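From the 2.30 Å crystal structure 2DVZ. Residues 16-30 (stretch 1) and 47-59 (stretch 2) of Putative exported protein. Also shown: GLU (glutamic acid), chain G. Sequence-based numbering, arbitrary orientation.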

ATOM      1  N   TYR A  16     -20.710 -15.560  15.791  1.00 24.75           N
ATOM      2  CA  TYR A  16     -19.480 -14.898  15.368  1.00 22.72           C
ATOM      3  C   TYR A  16     -19.395 -13.455  15.946  1.00 22.65           C
ATOM      4  O   TYR A  16     -20.388 -12.727  15.926  1.00 23.75           O
ATOM      5  CB  TYR A  16     -19.420 -14.897  13.841  1.00 21.23           C
ATOM      6  CG  TYR A  16     -18.174 -14.255  13.309  1.00 19.35           C
ATOM      7  CD1 TYR A  16     -17.017 -15.017  13.112  1.00 16.77           C
ATOM      8  CD2 TYR A  16     -18.125 -12.884  13.054  1.00 18.85           C
ATOM      9  CE1 TYR A  16     -15.858 -14.463  12.687  1.00 17.58           C
ATOM     10  CE2 TYR A  16     -16.925 -12.297  12.599  1.00 18.74           C
ATOM     11  CZ  TYR A  16     -15.801 -13.107  12.416  1.00 18.69           C
ATOM     12  OH  TYR A  16     -14.614 -12.594  11.955  1.00 17.62           O
ATOM     13  N   PRO A  17     -18.230 -13.059  16.506  1.00 21.74           N
ATOM     14  CA  PRO A  17     -17.044 -13.871  16.783  1.00 21.05           C
ATOM     15  C   PRO A  17     -17.065 -14.367  18.236  1.00 20.54           C
ATOM     16  O   PRO A  17     -17.495 -13.629  19.101  1.00 20.20           O
ATOM     17  CB  PRO A  17     -15.888 -12.894  16.551  1.00 20.78           C
ATOM     18  CG  PRO A  17     -16.532 -11.466  16.626  1.00 21.37           C
ATOM     19  CD  PRO A  17     -18.013 -11.655  16.880  1.00 21.48           C
ATOM     20  N   SER A  18     -16.585 -15.592  18.485  1.00 20.17           N
ATOM     21  CA  SER A  18     -16.649 -16.224  19.804  1.00 19.95           C
ATOM     22  C   SER A  18     -15.237 -16.406  20.345  1.00 20.01           C
ATOM     23  O   SER A  18     -15.016 -16.732  21.532  1.00 20.89           O
ATOM     24  CB  SER A  18     -17.426 -17.557  19.721  1.00 20.04           C
ATOM     25  OG  SER A  18     -16.806 -18.476  18.815  1.00 19.73           O
ATOM     26  N   LYS A  19     -14.275 -16.125  19.473  1.00 19.66           N
ATOM     27  CA  LYS A  19     -12.862 -16.174  19.809  1.00 18.67           C
ATOM     28  C   LYS A  19     -12.053 -15.104  18.994  1.00 18.52           C
ATOM     29  O   LYS A  19     -12.606 -14.419  18.130  1.00 17.89           O
ATOM     30  CB  LYS A  19     -12.359 -17.594  19.535  1.00 18.70           C
ATOM     31  CG  LYS A  19     -12.336 -17.956  18.083  1.00 18.44           C
ATOM     32  CD  LYS A  19     -12.012 -19.396  17.841  1.00 18.44           C
ATOM     33  CE  LYS A  19     -11.847 -19.615  16.374  1.00 19.19           C
ATOM     34  NZ  LYS A  19     -11.901 -21.033  15.921  1.00 21.03           N
ATOM     35  N   ALA A  20     -10.756 -14.987  19.290  1.00 18.07           N
ATOM     36  CA  ALA A  20      -9.809 -14.146  18.551  1.00 17.51           C
ATOM     37  C   ALA A  20      -9.822 -14.361  17.043  1.00 17.26           C
ATOM     38  O   ALA A  20      -9.942 -15.496  16.548  1.00 17.07           O
ATOM     39  CB  ALA A  20      -8.370 -14.340  19.075  1.00 17.14           C
ATOM     40  N   ILE A  21      -9.661 -13.243  16.331  1.00 16.11           N
ATOM     41  CA  ILE A  21      -9.562 -13.240  14.878  1.00 14.73           C
ATOM     42  C   ILE A  21      -8.115 -12.903  14.511  1.00 14.61           C
ATOM     43  O   ILE A  21      -7.563 -11.938  15.019  1.00 14.05           O
ATOM     44  CB  ILE A  21     -10.517 -12.200  14.262  1.00 14.36           C
ATOM     45  CG1 ILE A  21     -11.962 -12.481  14.668  1.00 13.11           C
ATOM     46  CG2 ILE A  21     -10.364 -12.142  12.762  1.00 13.37           C
ATOM     47  CD1 ILE A  21     -12.755 -11.246  14.921  1.00 13.43           C
ATOM     48  N   ARG A  22      -7.515 -13.746  13.669  1.00 14.40           N
ATOM     49  CA  ARG A  22      -6.190 -13.536  13.161  1.00 14.63           C
ATOM     50  C   ARG A  22      -6.343 -12.596  11.957  1.00 13.72           C
ATOM     51  O   ARG A  22      -7.252 -12.755  11.124  1.00 12.33           O
ATOM     52  CB  ARG A  22      -5.543 -14.872  12.736  1.00 14.08           C
ATOM     53  CG  ARG A  22      -5.325 -15.878  13.895  1.00 15.93           C
ATOM     54  CD  ARG A  22      -4.983 -17.322  13.398  1.00 17.37           C
ATOM     55  NE  ARG A  22      -3.857 -17.321  12.461  1.00 20.58           N
ATOM     56  CZ  ARG A  22      -3.769 -18.089  11.372  1.00 23.95           C
ATOM     57  NH1 ARG A  22      -4.746 -18.949  11.054  1.00 23.70           N
ATOM     58  NH2 ARG A  22      -2.700 -17.976  10.574  1.00 25.75           N
ATOM     59  N   VAL A  23      -5.458 -11.607  11.893  1.00 13.31           N
ATOM     60  CA  VAL A  23      -5.412 -10.717  10.753  1.00 13.10           C
ATOM     61  C   VAL A  23      -4.005 -10.756  10.201  1.00 13.23           C
ATOM     62  O   VAL A  23      -3.050 -10.354  10.855  1.00 13.84           O
ATOM     63  CB  VAL A  23      -5.828  -9.269  11.102  1.00 12.90           C
ATOM     64  CG1 VAL A  23      -5.798  -8.354   9.787  1.00 10.10           C
ATOM     65  CG2 VAL A  23      -7.242  -9.261  11.746  1.00 11.97           C
ATOM     66  N   ILE A  24      -3.889 -11.256   8.990  1.00 13.41           N
ATOM     67  CA  ILE A  24      -2.616 -11.384   8.332  1.00 13.66           C
ATOM     68  C   ILE A  24      -2.299 -10.129   7.527  1.00 13.67           C
ATOM     69  O   ILE A  24      -3.031  -9.734   6.607  1.00 13.20           O
ATOM     70  CB  ILE A  24      -2.555 -12.662   7.428  1.00 14.26           C
ATOM     71  CG1 ILE A  24      -2.733 -13.957   8.260  1.00 15.29           C
ATOM     72  CG2 ILE A  24      -1.238 -12.735   6.641  1.00 14.65           C
ATOM     73  CD1 ILE A  24      -2.963 -15.261   7.322  1.00 13.49           C
ATOM     74  N   VAL A  25      -1.161  -9.534   7.876  1.00 14.05           N
ATOM     75  CA  VAL A  25      -0.576  -8.429   7.135  1.00 14.24           C
ATOM     76  C   VAL A  25       0.567  -8.981   6.258  1.00 14.82           C
ATOM     77  O   VAL A  25       1.599  -9.434   6.772  1.00 15.27           O
ATOM     78  CB  VAL A  25      -0.143  -7.285   8.123  1.00 14.00           C
ATOM     79  CG1 VAL A  25       0.750  -6.230   7.453  1.00 13.27           C
ATOM     80  CG2 VAL A  25      -1.371  -6.662   8.714  1.00 13.01           C
ATOM     81  N   PRO A  26       0.380  -8.960   4.926  1.00 15.01           N
ATOM     82  CA  PRO A  26       1.350  -9.561   4.013  1.00 15.05           C
ATOM     83  C   PRO A  26       2.640  -8.735   3.823  1.00 14.98           C
ATOM     84  O   PRO A  26       3.319  -8.877   2.827  1.00 14.61           O
ATOM     85  CB  PRO A  26       0.540  -9.698   2.727  1.00 15.85           C
ATOM     86  CG  PRO A  26      -0.347  -8.455   2.771  1.00 15.21           C
ATOM     87  CD  PRO A  26      -0.773  -8.405   4.201  1.00 14.91           C
ATOM     88  N   PHE A  27       3.002  -7.918   4.817  1.00 15.24           N
ATOM     89  CA  PHE A  27       4.217  -7.116   4.763  1.00 14.61           C
ATOM     90  C   PHE A  27       4.847  -7.034   6.139  1.00 14.61           C
ATOM     91  O   PHE A  27       4.191  -7.248   7.144  1.00 15.51           O
ATOM     92  CB  PHE A  27       3.919  -5.712   4.224  1.00 13.70           C
ATOM     93  CG  PHE A  27       3.681  -5.689   2.769  1.00 14.39           C
ATOM     94  CD1 PHE A  27       4.766  -5.776   1.872  1.00 12.82           C
ATOM     95  CD2 PHE A  27       2.384  -5.636   2.262  1.00 12.70           C
ATOM     96  CE1 PHE A  27       4.567  -5.797   0.510  1.00 12.90           C
ATOM     97  CE2 PHE A  27       2.173  -5.646   0.873  1.00 14.42           C
ATOM     98  CZ  PHE A  27       3.273  -5.727  -0.004  1.00 13.93           C
ATOM     99  N   ALA A  28       6.125  -6.688   6.166  1.00 15.33           N
ATOM    100  CA  ALA A  28       6.893  -6.503   7.402  1.00 15.42           C
ATOM    101  C   ALA A  28       6.274  -5.415   8.294  1.00 15.25           C
ATOM    102  O   ALA A  28       5.524  -4.561   7.808  1.00 15.82           O
ATOM    103  CB  ALA A  28       8.347  -6.129   7.039  1.00 15.72           C
ATOM    104  N   PRO A  29       6.579  -5.444   9.597  1.00 14.55           N
ATOM    105  CA  PRO A  29       6.155  -4.395  10.503  1.00 14.42           C
ATOM    106  C   PRO A  29       6.618  -2.999  10.073  1.00 14.57           C
ATOM    107  O   PRO A  29       7.741  -2.823   9.537  1.00 14.47           O
ATOM    108  CB  PRO A  29       6.818  -4.796  11.847  1.00 14.01           C
ATOM    109  CG  PRO A  29       6.979  -6.232  11.746  1.00 14.06           C
ATOM    110  CD  PRO A  29       7.328  -6.499  10.313  1.00 14.65           C
ATOM    111  N   GLY A  30       5.734  -2.026  10.276  1.00 14.17           N
ATOM    112  CA  GLY A  30       6.130  -0.645  10.174  1.00 14.44           C
ATOM    113  C   GLY A  30       6.017  -0.108   8.773  1.00 14.79           C
ATOM    114  O   GLY A  30       6.551   0.962   8.483  1.00 15.91           O
TER
HETATM  115  N   GLU G1055       3.661  -1.876  -0.991  1.00 11.71           N
HETATM  116  CA  GLU G1055       2.524  -2.284  -0.144  1.00 11.29           C
HETATM  117  C   GLU G1055       1.189  -1.879  -0.747  1.00 12.00           C
HETATM  118  O   GLU G1055       0.405  -1.079  -0.226  1.00 12.47           O
HETATM  119  CB  GLU G1055       2.715  -1.802   1.291  1.00 11.17           C
HETATM  120  CG  GLU G1055       4.149  -2.042   1.798  1.00  8.76           C
HETATM  121  CD  GLU G1055       4.246  -2.270   3.278  1.00  9.91           C
HETATM  122  OE1 GLU G1055       3.176  -2.267   3.922  1.00 10.90           O
HETATM  123  OE2 GLU G1055       5.394  -2.485   3.809  1.00 10.40           O
HETATM  124  OXT GLU G1055       0.837  -2.427  -1.804  1.00 12.13           O
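Stretch 2 47-59: ELGQPMVVENKGG

Stretch 2 leaves the end of a helix at Leu-48, turns at Gly-49, whose phi is positive (70°), and from Met-52 to Asn-56 runs as a β-strand beside strand 21-25. The two strands are parallel: their N-to-C directions differ by 30° (signed crossing angle -30°), their axes approach to 4.5 Å, and paired CA atoms, from Ile-21 with Met-52 to Val-25 with Asn-56, lie 4.6 to 4.9 Å apart. The hydrogen bonds confirm the register. Ile-21 N donates to Pro-51 O (2.8 Å) and Val-53 N to Ile-21 O (2.7 Å); the alternation continues through Val-23 and Val-25 and ends with Lys-57 N to Val-25 O (2.8 Å, 172° at the hydrogen).

Glu-55 gives up the most surface to stretch 1, 86 Å². Its CB lies on the same sheet face as those of Arg-22, Val-53 and Ile-24, and its carboxylate reaches back to Arg-22: NE to OE2 is 2.8 Å and NH2 to OE1 3.1 Å, a two-pronged salt bridge in which OE2 lies near the guanidinium plane. Lys-57 NZ binds the same Glu-55 OE1 at 2.5 Å, so Glu-55 OE1 is shared by two positive groups, whose Arg-22 NH2 and Lys-57 NZ atoms are 4.4 Å apart.

Gln-50, with 80 Å² covered by stretch 1, precedes the strand. Its CB points toward stretch 1, and its CG packs 3.4 Å from Pro-17 O and 3.5 Å from Lys-19 O; these are contacts of an aliphatic carbon, not hydrogen bonds.

Asn-56, with 73 Å² covered, belongs to the face of Ile-21, Val-23 and Val-25. Its ND2 donates to Phe-27 O (3.1 Å, 167°), extending the attachment beyond the strand of stretch 1. On this face Val-25 CG2 meets Val-54 CG1 at 3.8 Å, and Val-23 CG2 meets selenomethionine Met-52 CE at 3.9 Å.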

ATOM      1  N   GLU A  47     -15.185  -2.937  19.222  1.00 23.21           N
ATOM      2  CA  GLU A  47     -16.570  -3.090  18.756  1.00 23.01           C
ATOM      3  C   GLU A  47     -17.031  -4.535  18.733  1.00 22.90           C
ATOM      4  O   GLU A  47     -18.152  -4.828  19.142  1.00 22.99           O
ATOM      5  CB  GLU A  47     -16.743  -2.466  17.355  1.00 22.87           C
ATOM      6  CG  GLU A  47     -18.128  -2.596  16.709  1.00 22.94           C
ATOM      7  CD  GLU A  47     -19.278  -1.871  17.478  1.00 23.90           C
ATOM      8  OE1 GLU A  47     -19.003  -1.015  18.353  1.00 21.72           O
ATOM      9  OE2 GLU A  47     -20.468  -2.154  17.166  1.00 23.68           O
ATOM     10  N   LEU A  48     -16.163  -5.429  18.239  1.00 22.18           N
ATOM     11  CA  LEU A  48     -16.491  -6.845  18.050  1.00 21.30           C
ATOM     12  C   LEU A  48     -16.499  -7.659  19.357  1.00 21.09           C
ATOM     13  O   LEU A  48     -17.104  -8.730  19.416  1.00 21.73           O
ATOM     14  CB  LEU A  48     -15.580  -7.498  16.988  1.00 20.80           C
ATOM     15  CG  LEU A  48     -15.789  -7.086  15.515  1.00 18.81           C
ATOM     16  CD1 LEU A  48     -14.617  -7.526  14.584  1.00 17.24           C
ATOM     17  CD2 LEU A  48     -17.114  -7.586  15.016  1.00 17.30           C
ATOM     18  N   GLY A  49     -15.841  -7.147  20.386  1.00 20.74           N
ATOM     19  CA  GLY A  49     -15.745  -7.829  21.679  1.00 20.89           C
ATOM     20  C   GLY A  49     -14.867  -9.078  21.638  1.00 20.79           C
ATOM     21  O   GLY A  49     -14.987  -9.951  22.520  1.00 20.43           O
ATOM     22  N   GLN A  50     -13.987  -9.144  20.617  1.00 19.47           N
ATOM     23  CA  GLN A  50     -12.941 -10.152  20.500  1.00 18.74           C
ATOM     24  C   GLN A  50     -11.633  -9.526  20.045  1.00 19.08           C
ATOM     25  O   GLN A  50     -11.636  -8.595  19.255  1.00 18.64           O
ATOM     26  CB  GLN A  50     -13.332 -11.286  19.531  1.00 17.85           C
ATOM     27  CG  GLN A  50     -14.504 -12.142  19.964  1.00 15.67           C
ATOM     28  CD  GLN A  50     -14.320 -12.866  21.288  1.00 15.25           C
ATOM     29  OE1 GLN A  50     -13.199 -13.185  21.705  1.00 16.58           O
ATOM     30  NE2 GLN A  50     -15.429 -13.138  21.959  1.00 14.25           N
ATOM     31  N   PRO A  51     -10.494 -10.034  20.547  1.00 19.82           N
ATOM     32  CA  PRO A  51      -9.235  -9.556  19.941  1.00 20.14           C
ATOM     33  C   PRO A  51      -9.087  -9.887  18.447  1.00 19.78           C
ATOM     34  O   PRO A  51      -9.549 -10.930  17.978  1.00 19.58           O
ATOM     35  CB  PRO A  51      -8.147 -10.287  20.739  1.00 20.11           C
ATOM     36  CG  PRO A  51      -8.880 -11.491  21.347  1.00 20.36           C
ATOM     37  CD  PRO A  51     -10.253 -10.989  21.649  1.00 19.55           C
HETATM   38  N   MSE A  52      -8.475  -8.952  17.729  1.00 19.59           N
HETATM   39  CA  MSE A  52      -8.033  -9.133  16.373  1.00 20.01           C
HETATM   40  C   MSE A  52      -6.530  -9.043  16.397  1.00 18.61           C
HETATM   41  O   MSE A  52      -5.970  -8.003  16.695  1.00 18.24           O
HETATM   42  CB  MSE A  52      -8.610  -8.048  15.486  1.00 19.81           C
HETATM   43  CG  MSE A  52     -10.103  -8.201  15.282  1.00 21.60           C
HETATM   44 SE   MSE A  52     -10.721  -6.890  14.021  1.00 25.16          SE
HETATM   45  CE  MSE A  52     -10.811  -7.930  12.360  1.00 22.49           C
ATOM     46  N   VAL A  53      -5.870 -10.152  16.102  1.00 17.76           N
ATOM     47  CA  VAL A  53      -4.452 -10.245  16.353  1.00 16.79           C
ATOM     48  C   VAL A  53      -3.702 -10.201  15.031  1.00 16.45           C
ATOM     49  O   VAL A  53      -3.868 -11.056  14.180  1.00 15.84           O
ATOM     50  CB  VAL A  53      -4.127 -11.499  17.228  1.00 16.83           C
ATOM     51  CG1 VAL A  53      -2.648 -11.589  17.546  1.00 14.98           C
ATOM     52  CG2 VAL A  53      -4.907 -11.418  18.510  1.00 16.79           C
ATOM     53  N   VAL A  54      -2.892  -9.161  14.866  1.00 17.21           N
ATOM     54  CA  VAL A  54      -2.121  -8.946  13.641  1.00 17.48           C
ATOM     55  C   VAL A  54      -0.924  -9.893  13.588  1.00 18.35           C
ATOM     56  O   VAL A  54      -0.178 -10.057  14.568  1.00 18.04           O
ATOM     57  CB  VAL A  54      -1.670  -7.454  13.512  1.00 17.92           C
ATOM     58  CG1 VAL A  54      -0.701  -7.238  12.359  1.00 17.86           C
ATOM     59  CG2 VAL A  54      -2.880  -6.517  13.357  1.00 17.64           C
ATOM     60  N   GLU A  55      -0.770 -10.515  12.423  1.00 19.07           N
ATOM     61  CA  GLU A  55       0.336 -11.394  12.108  1.00 20.49           C
ATOM     62  C   GLU A  55       1.022 -10.786  10.912  1.00 19.17           C
ATOM     63  O   GLU A  55       0.398 -10.594   9.872  1.00 19.21           O
ATOM     64  CB  GLU A  55      -0.195 -12.779  11.685  1.00 20.75           C
ATOM     65  CG  GLU A  55      -0.389 -13.722  12.825  1.00 23.98           C
ATOM     66  CD  GLU A  55      -1.173 -14.986  12.440  1.00 23.57           C
ATOM     67  OE1 GLU A  55      -1.041 -15.497  11.302  1.00 26.38           O
ATOM     68  OE2 GLU A  55      -1.900 -15.481  13.311  1.00 27.06           O
ATOM     69  N   ASN A  56       2.307 -10.498  11.033  1.00 18.16           N
ATOM     70  CA  ASN A  56       3.023  -9.988   9.895  1.00 17.59           C
ATOM     71  C   ASN A  56       3.668 -11.153   9.167  1.00 17.65           C
ATOM     72  O   ASN A  56       4.445 -11.906   9.761  1.00 17.86           O
ATOM     73  CB  ASN A  56       4.053  -8.935  10.330  1.00 17.55           C
ATOM     74  CG  ASN A  56       3.398  -7.640  10.859  1.00 17.09           C
ATOM     75  OD1 ASN A  56       3.164  -7.475  12.071  1.00 18.61           O
ATOM     76  ND2 ASN A  56       3.117  -6.722   9.954  1.00 14.91           N
ATOM     77  N   LYS A  57       3.319 -11.308   7.891  1.00 17.67           N
ATOM     78  CA  LYS A  57       3.881 -12.333   7.023  1.00 18.25           C
ATOM     79  C   LYS A  57       4.445 -11.721   5.738  1.00 17.66           C
ATOM     80  O   LYS A  57       3.879 -11.872   4.661  1.00 17.79           O
ATOM     81  CB  LYS A  57       2.837 -13.411   6.673  1.00 19.01           C
ATOM     82  CG  LYS A  57       2.119 -14.068   7.859  1.00 21.53           C
ATOM     83  CD  LYS A  57       3.032 -15.046   8.577  1.00 27.42           C
ATOM     84  CE  LYS A  57       2.515 -15.358  10.005  1.00 30.39           C
ATOM     85  NZ  LYS A  57       1.078 -15.868  10.002  1.00 29.46           N
ATOM     86  N   GLY A  58       5.577 -11.041   5.843  1.00 17.39           N
ATOM     87  CA  GLY A  58       6.118 -10.397   4.670  1.00 18.47           C
ATOM     88  C   GLY A  58       6.936 -11.323   3.808  1.00 19.03           C
ATOM     89  O   GLY A  58       7.207 -12.462   4.193  1.00 19.78           O
ATOM     90  N   GLY A  59       7.366 -10.825   2.654  1.00 19.26           N
ATOM     91  CA  GLY A  59       8.129 -11.637   1.732  1.00 19.21           C
ATOM     92  C   GLY A  59       7.462 -11.698   0.381  1.00 19.60           C
ATOM     93  O   GLY A  59       6.228 -11.867   0.284  1.00 19.07           O
TER
HETATM   94  O   HOH W   1       6.219  -8.659   1.601  1.00 22.16           O